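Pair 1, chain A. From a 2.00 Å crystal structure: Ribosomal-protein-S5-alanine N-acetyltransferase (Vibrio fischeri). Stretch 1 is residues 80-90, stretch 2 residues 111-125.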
# COMPACT_ATOMS: atom_id res chain seq x y z
N ILE A 80 15.12 2.56 -20.02
CA ILE A 80 15.18 2.84 -18.59
C ILE A 80 14.25 4.01 -18.31
O ILE A 80 14.28 5.02 -19.02
CB ILE A 80 16.63 3.18 -18.14
CG1 ILE A 80 17.48 1.90 -18.12
CG2 ILE A 80 16.66 3.89 -16.77
CD1 ILE A 80 18.99 2.14 -18.04
N ILE A 81 13.40 3.85 -17.29
CA ILE A 81 12.40 4.86 -16.94
C ILE A 81 12.45 5.26 -15.47
O ILE A 81 11.57 5.97 -14.97
CB ILE A 81 10.97 4.39 -17.29
CG1 ILE A 81 10.63 3.13 -16.47
CG2 ILE A 81 10.87 4.14 -18.80
CD1 ILE A 81 9.28 3.14 -15.80
N GLY A 82 13.50 4.82 -14.77
CA GLY A 82 13.63 5.13 -13.34
C GLY A 82 14.90 4.55 -12.77
O GLY A 82 15.55 3.71 -13.40
N THR A 83 15.26 5.02 -11.57
CA THR A 83 16.45 4.57 -10.87
C THR A 83 16.13 4.50 -9.38
O THR A 83 15.29 5.24 -8.88
CB THR A 83 17.66 5.55 -11.06
OG1 THR A 83 17.30 6.82 -10.53
CG2 THR A 83 18.07 5.70 -12.54
N VAL A 84 16.80 3.60 -8.68
CA VAL A 84 16.74 3.56 -7.21
C VAL A 84 18.16 3.27 -6.81
O VAL A 84 18.70 2.22 -7.15
CB VAL A 84 15.77 2.47 -6.65
CG1 VAL A 84 15.67 2.56 -5.13
CG2 VAL A 84 14.34 2.63 -7.23
N SER A 85 18.79 4.22 -6.13
CA SER A 85 20.22 4.12 -5.84
C SER A 85 20.46 4.05 -4.34
O SER A 85 20.05 4.95 -3.61
CB SER A 85 20.95 5.33 -6.41
OG SER A 85 22.31 5.33 -5.98
N TYR A 86 21.11 2.98 -3.89
CA TYR A 86 21.51 2.84 -2.48
C TYR A 86 23.00 3.14 -2.42
O TYR A 86 23.82 2.45 -3.04
CB TYR A 86 21.19 1.44 -1.94
CG TYR A 86 19.71 1.17 -1.98
CD1 TYR A 86 18.90 1.53 -0.91
CD2 TYR A 86 19.11 0.60 -3.11
CE1 TYR A 86 17.53 1.29 -0.95
CE2 TYR A 86 17.74 0.37 -3.16
CZ TYR A 86 16.96 0.73 -2.07
OH TYR A 86 15.61 0.54 -2.10
N SER A 87 23.34 4.20 -1.69
CA SER A 87 24.70 4.71 -1.61
C SER A 87 25.04 5.06 -0.18
O SER A 87 24.17 5.03 0.70
CB SER A 87 24.82 5.97 -2.46
OG SER A 87 23.97 6.98 -1.93
N ASN A 88 26.30 5.40 0.05
CA ASN A 88 26.72 5.84 1.37
C ASN A 88 26.46 4.68 2.34
O ASN A 88 25.94 4.87 3.43
CB ASN A 88 25.83 7.01 1.76
CG ASN A 88 26.59 8.18 2.22
OD1 ASN A 88 26.77 9.16 1.47
ND2 ASN A 88 27.04 8.14 3.47
N ILE A 89 26.78 3.47 1.90
CA ILE A 89 26.53 2.31 2.73
C ILE A 89 27.65 2.11 3.76
O ILE A 89 28.83 2.14 3.41
CB ILE A 89 26.35 1.06 1.86
CG1 ILE A 89 25.03 1.18 1.06
CG2 ILE A 89 26.37 -0.21 2.71
CD1 ILE A 89 24.80 0.03 0.09
N THR A 90 27.25 1.95 5.03
CA THR A 90 28.19 1.65 6.10
C THR A 90 27.75 0.36 6.78
O THR A 90 26.56 0.14 6.99
CB THR A 90 28.23 2.80 7.13
OG1 THR A 90 28.53 4.02 6.45
CG2 THR A 90 29.30 2.57 8.20
N GLY A 111 2.28 4.47 -9.57
CA GLY A 111 2.86 3.76 -8.44
C GLY A 111 4.15 3.01 -8.76
O GLY A 111 4.57 2.13 -8.00
N ILE A 112 4.78 3.35 -9.88
CA ILE A 112 5.96 2.60 -10.30
C ILE A 112 7.10 2.84 -9.29
O ILE A 112 7.83 1.92 -8.95
CB ILE A 112 6.40 2.95 -11.74
CG1 ILE A 112 5.33 2.49 -12.75
CG2 ILE A 112 7.75 2.33 -12.09
CD1 ILE A 112 5.39 3.20 -14.06
N MSE A 113 7.22 4.08 -8.81
CA MSE A 113 8.31 4.43 -7.93
C MSE A 113 8.16 3.71 -6.59
O MSE A 113 9.13 3.15 -6.05
CB MSE A 113 8.37 5.94 -7.73
CG MSE A 113 9.67 6.42 -7.10
SE MSE A 113 11.11 6.61 -8.41
CE MSE A 113 11.63 4.73 -8.75
N ARG A 114 6.95 3.74 -6.03
CA ARG A 114 6.64 3.05 -4.79
C ARG A 114 7.00 1.56 -4.85
O ARG A 114 7.70 1.06 -3.96
CB ARG A 114 5.16 3.23 -4.45
CG ARG A 114 4.77 2.64 -3.10
CD ARG A 114 3.26 2.49 -2.98
NE ARG A 114 2.72 1.52 -3.94
CZ ARG A 114 1.84 1.81 -4.89
NH1 ARG A 114 1.36 3.03 -5.01
NH2 ARG A 114 1.41 0.87 -5.70
N ARG A 115 6.56 0.87 -5.90
CA ARG A 115 6.88 -0.55 -6.08
C ARG A 115 8.37 -0.81 -6.24
O ARG A 115 8.90 -1.75 -5.64
CB ARG A 115 6.13 -1.19 -7.27
CG ARG A 115 4.61 -1.13 -7.20
CD ARG A 115 3.97 -1.99 -8.34
NE ARG A 115 4.08 -3.44 -8.08
CZ ARG A 115 3.36 -4.39 -8.69
NH1 ARG A 115 2.48 -4.07 -9.63
NH2 ARG A 115 3.51 -5.66 -8.36
N ALA A 116 9.04 0.00 -7.06
CA ALA A 116 10.48 -0.14 -7.29
C ALA A 116 11.30 0.01 -6.01
O ALA A 116 12.20 -0.79 -5.73
CB ALA A 116 10.97 0.86 -8.38
N VAL A 117 10.95 1.02 -5.22
CA VAL A 117 11.66 1.31 -3.96
C VAL A 117 11.31 0.25 -2.91
O VAL A 117 12.19 -0.19 -2.18
CB VAL A 117 11.33 2.71 -3.41
CG1 VAL A 117 11.98 2.93 -2.04
CG2 VAL A 117 11.80 3.82 -4.37
N ASN A 118 10.03 -0.14 -2.83
CA ASN A 118 9.60 -1.16 -1.86
C ASN A 118 10.33 -2.48 -2.03
O ASN A 118 10.73 -3.11 -1.04
CB ASN A 118 8.11 -1.42 -1.96
CG ASN A 118 7.57 -2.17 -0.76
OD1 ASN A 118 8.26 -2.34 0.24
ND2 ASN A 118 6.32 -2.60 -0.84
N VAL A 119 10.46 -2.91 -3.28
CA VAL A 119 10.98 -4.24 -3.55
C VAL A 119 12.49 -4.26 -3.30
O VAL A 119 13.03 -5.23 -2.79
CB VAL A 119 10.55 -4.75 -4.93
CG1 VAL A 119 11.37 -4.10 -6.07
CG2 VAL A 119 10.58 -6.25 -4.96
N THR A 120 13.15 -3.15 -3.63
CA THR A 120 14.58 -3.03 -3.37
C THR A 120 14.93 -2.76 -1.90
O THR A 120 15.93 -3.28 -1.41
CB THR A 120 15.24 -2.01 -4.30
OG1 THR A 120 14.60 -0.73 -4.13
CG2 THR A 120 15.11 -2.47 -5.73
N ILE A 121 14.14 -1.97 -1.17
CA ILE A 121 14.34 -1.82 0.28
C ILE A 121 14.24 -3.19 0.94
O ILE A 121 15.05 -3.55 1.81
CB ILE A 121 13.30 -0.87 0.95
CG1 ILE A 121 13.76 0.57 0.94
CG2 ILE A 121 13.22 -1.11 2.44
CD1 ILE A 121 13.85 1.19 -0.36
N ASP A 122 13.23 -3.95 0.54
CA ASP A 122 13.02 -5.27 1.08
C ASP A 122 14.25 -6.16 0.89
O ASP A 122 14.64 -6.93 1.79
CB ASP A 122 11.84 -5.90 0.36
CG ASP A 122 10.84 -6.42 1.30
OD1 ASP A 122 9.86 -5.68 1.55
OD2 ASP A 122 11.02 -7.56 1.79
N TRP A 123 14.84 -6.06 -0.30
CA TRP A 123 16.06 -6.79 -0.60
C TRP A 123 17.27 -6.26 0.22
O TRP A 123 18.09 -7.04 0.68
CB TRP A 123 16.32 -6.77 -2.10
CG TRP A 123 17.49 -7.60 -2.51
CD1 TRP A 123 17.51 -8.95 -2.74
CD2 TRP A 123 18.81 -7.13 -2.77
NE1 TRP A 123 18.77 -9.35 -3.12
CE2 TRP A 123 19.59 -8.25 -3.15
CE3 TRP A 123 19.42 -5.86 -2.73
CZ2 TRP A 123 20.95 -8.15 -3.47
CZ3 TRP A 123 20.78 -5.76 -3.07
CH2 TRP A 123 21.52 -6.90 -3.42
N MSE A 124 17.37 -4.95 0.39
CA MSE A 124 18.47 -4.37 1.17
C MSE A 124 18.43 -4.85 2.64
O MSE A 124 19.47 -5.06 3.28
CB MSE A 124 18.45 -2.85 1.10
CG MSE A 124 18.70 -2.29 -0.31
SE MSE A 124 20.51 -2.72 -0.90
CE MSE A 124 21.52 -1.72 0.39
N PHE A 125 17.21 -5.05 3.14
CA PHE A 125 16.99 -5.48 4.51
C PHE A 125 17.26 -6.98 4.64
O PHE A 125 18.02 -7.43 5.52
CB PHE A 125 15.55 -5.17 4.92
CG PHE A 125 15.31 -3.75 5.40
CD1 PHE A 125 16.35 -2.83 5.52
CD2 PHE A 125 14.03 -3.37 5.83
CE1 PHE A 125 16.12 -1.53 6.00
CE2 PHE A 125 13.79 -2.07 6.31
CZ PHE A 125 14.83 -1.15 6.39

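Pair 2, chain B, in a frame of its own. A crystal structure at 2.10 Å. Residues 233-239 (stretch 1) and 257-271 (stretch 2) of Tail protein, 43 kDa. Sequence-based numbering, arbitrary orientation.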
# COMPACT_ATOMS: atom_id res chain seq x y z
N ASP B 233 58.13 19.65 -2.21
CA ASP B 233 59.17 19.43 -3.24
C ASP B 233 58.86 18.23 -4.15
O ASP B 233 59.44 18.12 -5.23
CB ASP B 233 60.59 19.31 -2.63
CG ASP B 233 60.68 18.22 -1.57
OD1 ASP B 233 59.68 17.94 -0.89
OD2 ASP B 233 61.77 17.64 -1.40
N LEU B 234 57.94 17.36 -3.73
CA LEU B 234 57.51 16.21 -4.53
C LEU B 234 56.15 16.49 -5.17
O LEU B 234 55.21 16.95 -4.53
CB LEU B 234 57.43 14.93 -3.68
CG LEU B 234 58.58 14.63 -2.73
CD1 LEU B 234 58.31 13.35 -1.94
CD2 LEU B 234 59.89 14.56 -3.50
N LYS B 235 56.07 16.15 -6.45
CA LYS B 235 55.01 16.59 -7.30
C LYS B 235 54.96 15.64 -8.50
O LYS B 235 55.98 15.39 -9.17
CB LYS B 235 55.22 18.05 -7.75
CG LYS B 235 53.96 18.78 -8.22
CD LYS B 235 53.86 18.92 -9.75
CE LYS B 235 54.43 20.26 -10.29
NZ LYS B 235 53.55 20.86 -11.40
N TRP B 236 53.76 15.08 -8.70
CA TRP B 236 53.43 14.26 -9.86
C TRP B 236 52.02 14.65 -10.28
O TRP B 236 51.10 14.66 -9.46
CB TRP B 236 53.48 12.77 -9.50
CG TRP B 236 53.10 11.93 -10.64
CD1 TRP B 236 53.80 11.78 -11.80
CD2 TRP B 236 51.91 11.16 -10.79
NE1 TRP B 236 53.13 10.95 -12.66
CE2 TRP B 236 51.95 10.56 -12.06
CE3 TRP B 236 50.80 10.92 -9.97
CZ2 TRP B 236 50.95 9.72 -12.53
CZ3 TRP B 236 49.80 10.11 -10.45
CH2 TRP B 236 49.88 9.51 -11.72
N VAL B 237 51.82 14.96 -11.56
CA VAL B 237 50.48 15.29 -12.03
C VAL B 237 49.98 14.31 -13.08
O VAL B 237 50.72 13.87 -13.97
CB VAL B 237 50.34 16.78 -12.51
CG1 VAL B 237 51.69 17.45 -12.66
CG2 VAL B 237 49.46 16.90 -13.77
N TYR B 238 48.71 13.96 -12.92
CA TYR B 238 48.03 13.01 -13.75
C TYR B 238 47.08 13.83 -14.62
O TYR B 238 46.57 14.84 -14.18
CB TYR B 238 47.25 12.02 -12.84
CG TYR B 238 46.17 11.25 -13.54
CD1 TYR B 238 46.46 10.11 -14.26
CD2 TYR B 238 44.84 11.68 -13.49
CE1 TYR B 238 45.45 9.41 -14.94
CE2 TYR B 238 43.84 10.98 -14.16
CZ TYR B 238 44.15 9.85 -14.87
OH TYR B 238 43.16 9.15 -15.51
N LYS B 239 46.89 13.39 -15.86
CA LYS B 239 45.89 13.96 -16.79
C LYS B 239 45.25 12.82 -17.56
O LYS B 239 45.92 11.87 -17.93
CB LYS B 239 46.55 14.96 -17.77
CG LYS B 239 47.82 15.68 -17.22
CD LYS B 239 48.41 16.77 -18.18
CE LYS B 239 49.11 16.20 -19.45
NZ LYS B 239 50.19 17.11 -20.04
N ASP B 257 57.89 9.80 0.20
CA ASP B 257 59.06 10.65 0.45
C ASP B 257 60.03 10.68 -0.72
O ASP B 257 61.21 11.03 -0.57
CB ASP B 257 59.77 10.18 1.73
CG ASP B 257 58.93 10.40 2.98
OD1 ASP B 257 57.68 10.29 2.89
OD2 ASP B 257 59.53 10.69 4.04
N ASN B 258 59.52 10.35 -1.90
CA ASN B 258 60.28 10.34 -3.16
C ASN B 258 59.26 10.22 -4.30
O ASN B 258 58.12 9.80 -4.07
CB ASN B 258 61.30 9.18 -3.18
CG ASN B 258 60.73 7.86 -2.65
OD1 ASN B 258 59.96 7.17 -3.34
ND2 ASN B 258 61.10 7.50 -1.42
N LEU B 259 59.66 10.60 -5.52
CA LEU B 259 58.75 10.56 -6.69
C LEU B 259 58.15 9.17 -6.92
O LEU B 259 57.05 9.06 -7.47
CB LEU B 259 59.43 11.06 -7.97
CG LEU B 259 58.59 11.85 -9.00
CD1 LEU B 259 57.19 11.23 -9.31
CD2 LEU B 259 58.43 13.32 -8.59
N ALA B 260 58.87 8.13 -6.50
CA ALA B 260 58.39 6.74 -6.56
C ALA B 260 57.24 6.44 -5.58
O ALA B 260 56.22 5.87 -5.97
CB ALA B 260 59.54 5.76 -6.31
N ALA B 261 57.43 6.81 -4.31
CA ALA B 261 56.39 6.61 -3.30
C ALA B 261 55.19 7.54 -3.52
O ALA B 261 54.04 7.15 -3.23
CB ALA B 261 56.93 6.81 -1.93
N LEU B 262 55.43 8.76 -4.01
CA LEU B 262 54.32 9.69 -4.31
C LEU B 262 53.46 9.12 -5.43
O LEU B 262 52.24 9.10 -5.32
CB LEU B 262 54.83 11.11 -4.68
CG LEU B 262 53.70 12.12 -5.02
CD1 LEU B 262 52.74 12.28 -3.84
CD2 LEU B 262 54.25 13.48 -5.48
N GLN B 263 54.11 8.65 -6.49
CA GLN B 263 53.46 8.06 -7.67
C GLN B 263 52.68 6.77 -7.37
O GLN B 263 51.54 6.60 -7.84
CB GLN B 263 54.49 7.83 -8.77
CG GLN B 263 53.95 7.50 -10.16
CD GLN B 263 54.98 7.72 -11.28
OE1 GLN B 263 56.16 8.06 -11.03
NE2 GLN B 263 54.52 7.55 -12.52
N LYS B 264 53.29 5.87 -6.59
CA LYS B 264 52.59 4.66 -6.11
C LYS B 264 51.27 4.99 -5.39
O LYS B 264 50.22 4.40 -5.67
CB LYS B 264 53.50 3.86 -5.16
CG LYS B 264 52.91 2.52 -4.65
CD LYS B 264 53.64 2.04 -3.37
CE LYS B 264 53.20 0.62 -2.92
NZ LYS B 264 54.33 -0.38 -2.99
N GLN B 265 51.31 5.92 -4.45
CA GLN B 265 50.11 6.22 -3.66
C GLN B 265 49.04 7.04 -4.38
O GLN B 265 47.83 6.89 -4.09
CB GLN B 265 50.51 6.94 -2.40
CG GLN B 265 51.40 6.12 -1.47
CD GLN B 265 51.47 6.77 -0.11
OE1 GLN B 265 50.43 6.91 0.58
NE2 GLN B 265 52.66 7.22 0.29
N ALA B 266 49.50 7.94 -5.27
CA ALA B 266 48.62 8.74 -6.11
C ALA B 266 47.83 7.80 -6.98
O ALA B 266 46.64 7.97 -7.15
CB ALA B 266 49.42 9.70 -6.99
N LYS B 267 48.53 6.81 -7.53
CA LYS B 267 47.93 5.81 -8.41
C LYS B 267 46.91 4.95 -7.67
O LYS B 267 45.89 4.58 -8.25
CB LYS B 267 49.00 4.97 -9.10
CG LYS B 267 49.52 5.63 -10.36
CD LYS B 267 50.68 4.88 -11.03
CE LYS B 267 50.99 5.53 -12.37
NZ LYS B 267 51.99 4.76 -13.19
N LYS B 268 47.17 4.66 -6.41
CA LYS B 268 46.18 3.95 -5.63
C LYS B 268 44.95 4.82 -5.46
O LYS B 268 43.84 4.32 -5.63
CB LYS B 268 46.67 3.43 -4.27
CG LYS B 268 45.59 2.45 -3.65
CD LYS B 268 45.74 2.25 -2.14
CE LYS B 268 44.89 1.04 -1.65
NZ LYS B 268 43.50 0.99 -2.16
N GLN B 269 45.13 6.11 -5.13
CA GLN B 269 43.97 7.03 -5.10
C GLN B 269 43.18 7.09 -6.43
O GLN B 269 41.95 7.16 -6.43
CB GLN B 269 44.37 8.44 -4.69
CG GLN B 269 43.17 9.40 -4.59
CD GLN B 269 42.21 8.98 -3.47
OE1 GLN B 269 41.13 8.39 -3.72
NE2 GLN B 269 42.62 9.26 -2.22
N LEU B 270 43.89 7.11 -7.55
CA LEU B 270 43.22 7.17 -8.85
C LEU B 270 42.43 5.90 -9.05
O LEU B 270 41.39 5.96 -9.64
CB LEU B 270 44.19 7.37 -10.04
CG LEU B 270 44.85 8.75 -10.18
CD1 LEU B 270 46.08 8.73 -11.15
CD2 LEU B 270 43.87 9.81 -10.61
N ALA B 271 42.91 4.76 -8.54
CA ALA B 271 42.23 3.47 -8.76
C ALA B 271 41.01 3.39 -7.86
O ALA B 271 39.95 2.87 -8.25
CB ALA B 271 43.18 2.31 -8.52

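A strand packed on a helix running in roughly the same direction, in two proteins. In pair 1 the axes of strand 80-87 and helix 112-125 approach to 8.9 Å and cross at -31°; in pair 2, strand 234-239 and helix 259-271 approach to 8.2 Å and cross at -40°. Fourteen central residues superpose with an RMSD of 0.7 Å. Alternate strand positions face the helix: Gly82(A), Val84(A) and Tyr86(A) match Leu234(B), Trp236(B) and Tyr238(B). On the helix, Met113(A), Ala116(A), Val117(A), Thr120(A) and Met124(A), Met113(A) and Met124(A) being selenomethionine, match Leu259(B), Leu262(B), Gln263(B), Ala266(B) and Leu270(B).

At the first strand position pair 1 has no side chain, and the selenomethionine Met113(A) reaches in beside the strand, its CE 3.7 Å from Thr83(A) O. The matching position in pair 2 carries Leu234(B), whose CD1 lies 3.2 Å from Asn258(B) N and whose CB lies 3.9 Å from Leu262(B) CD2, while Leu259(B), the match of Met113(A), brings CD2 to 3.3 Å from Lys235(B) O.

The middle position shows how bulk is redistributed. Val84(A) is small and sits over the helix, its CG2 4.0 Å from both Ala116(A) CB and Val117(A) CG2 and 3.8 Å from Met113(A) CE. Trp236(B) instead lays its indole along the helix: CZ3 is 3.5 Å from Ala266(B) CB, CH2 is 3.9 Å from Leu270(B) CD1, and Gln263(B) CG lies 4.2 Å from the centroid of the five-membered ring, over its face. Trp236(B) has 132 Å² covered by the other stretch, against 66 Å² for Val84(A).

At the third position both pairs have tyrosine, but the side-chain centres lie 4.3 Å apart after superposition. Tyr86(A), chi1 m, directs its hydroxyl to the helix, where OH donates a hydrogen bond to Thr120(A) OG1 at 2.6 Å; OH is crowded in the model, so its exact place is less sure. Tyr238(B), chi1 t, makes no such bond, and the matching helix residue, Ala266(B), has no hydroxyl and packs against Trp236(B). Both tyrosines nevertheless offer a ring face to the same helix position: Met124(A) CG lies 3.7 Å from the Tyr86(A) ring centroid, with SE at 4.4 Å, and Leu270(B) CD1 lies 3.7 Å from the Tyr238(B) centroid.

Pair 1 thus gives its greatest strand coverage to Tyr86(A), 101 Å², and pair 2 to Trp236(B). Pair 2 buries more surface overall, 549 against 447 Å², without a hydrogen bond between its two stretches.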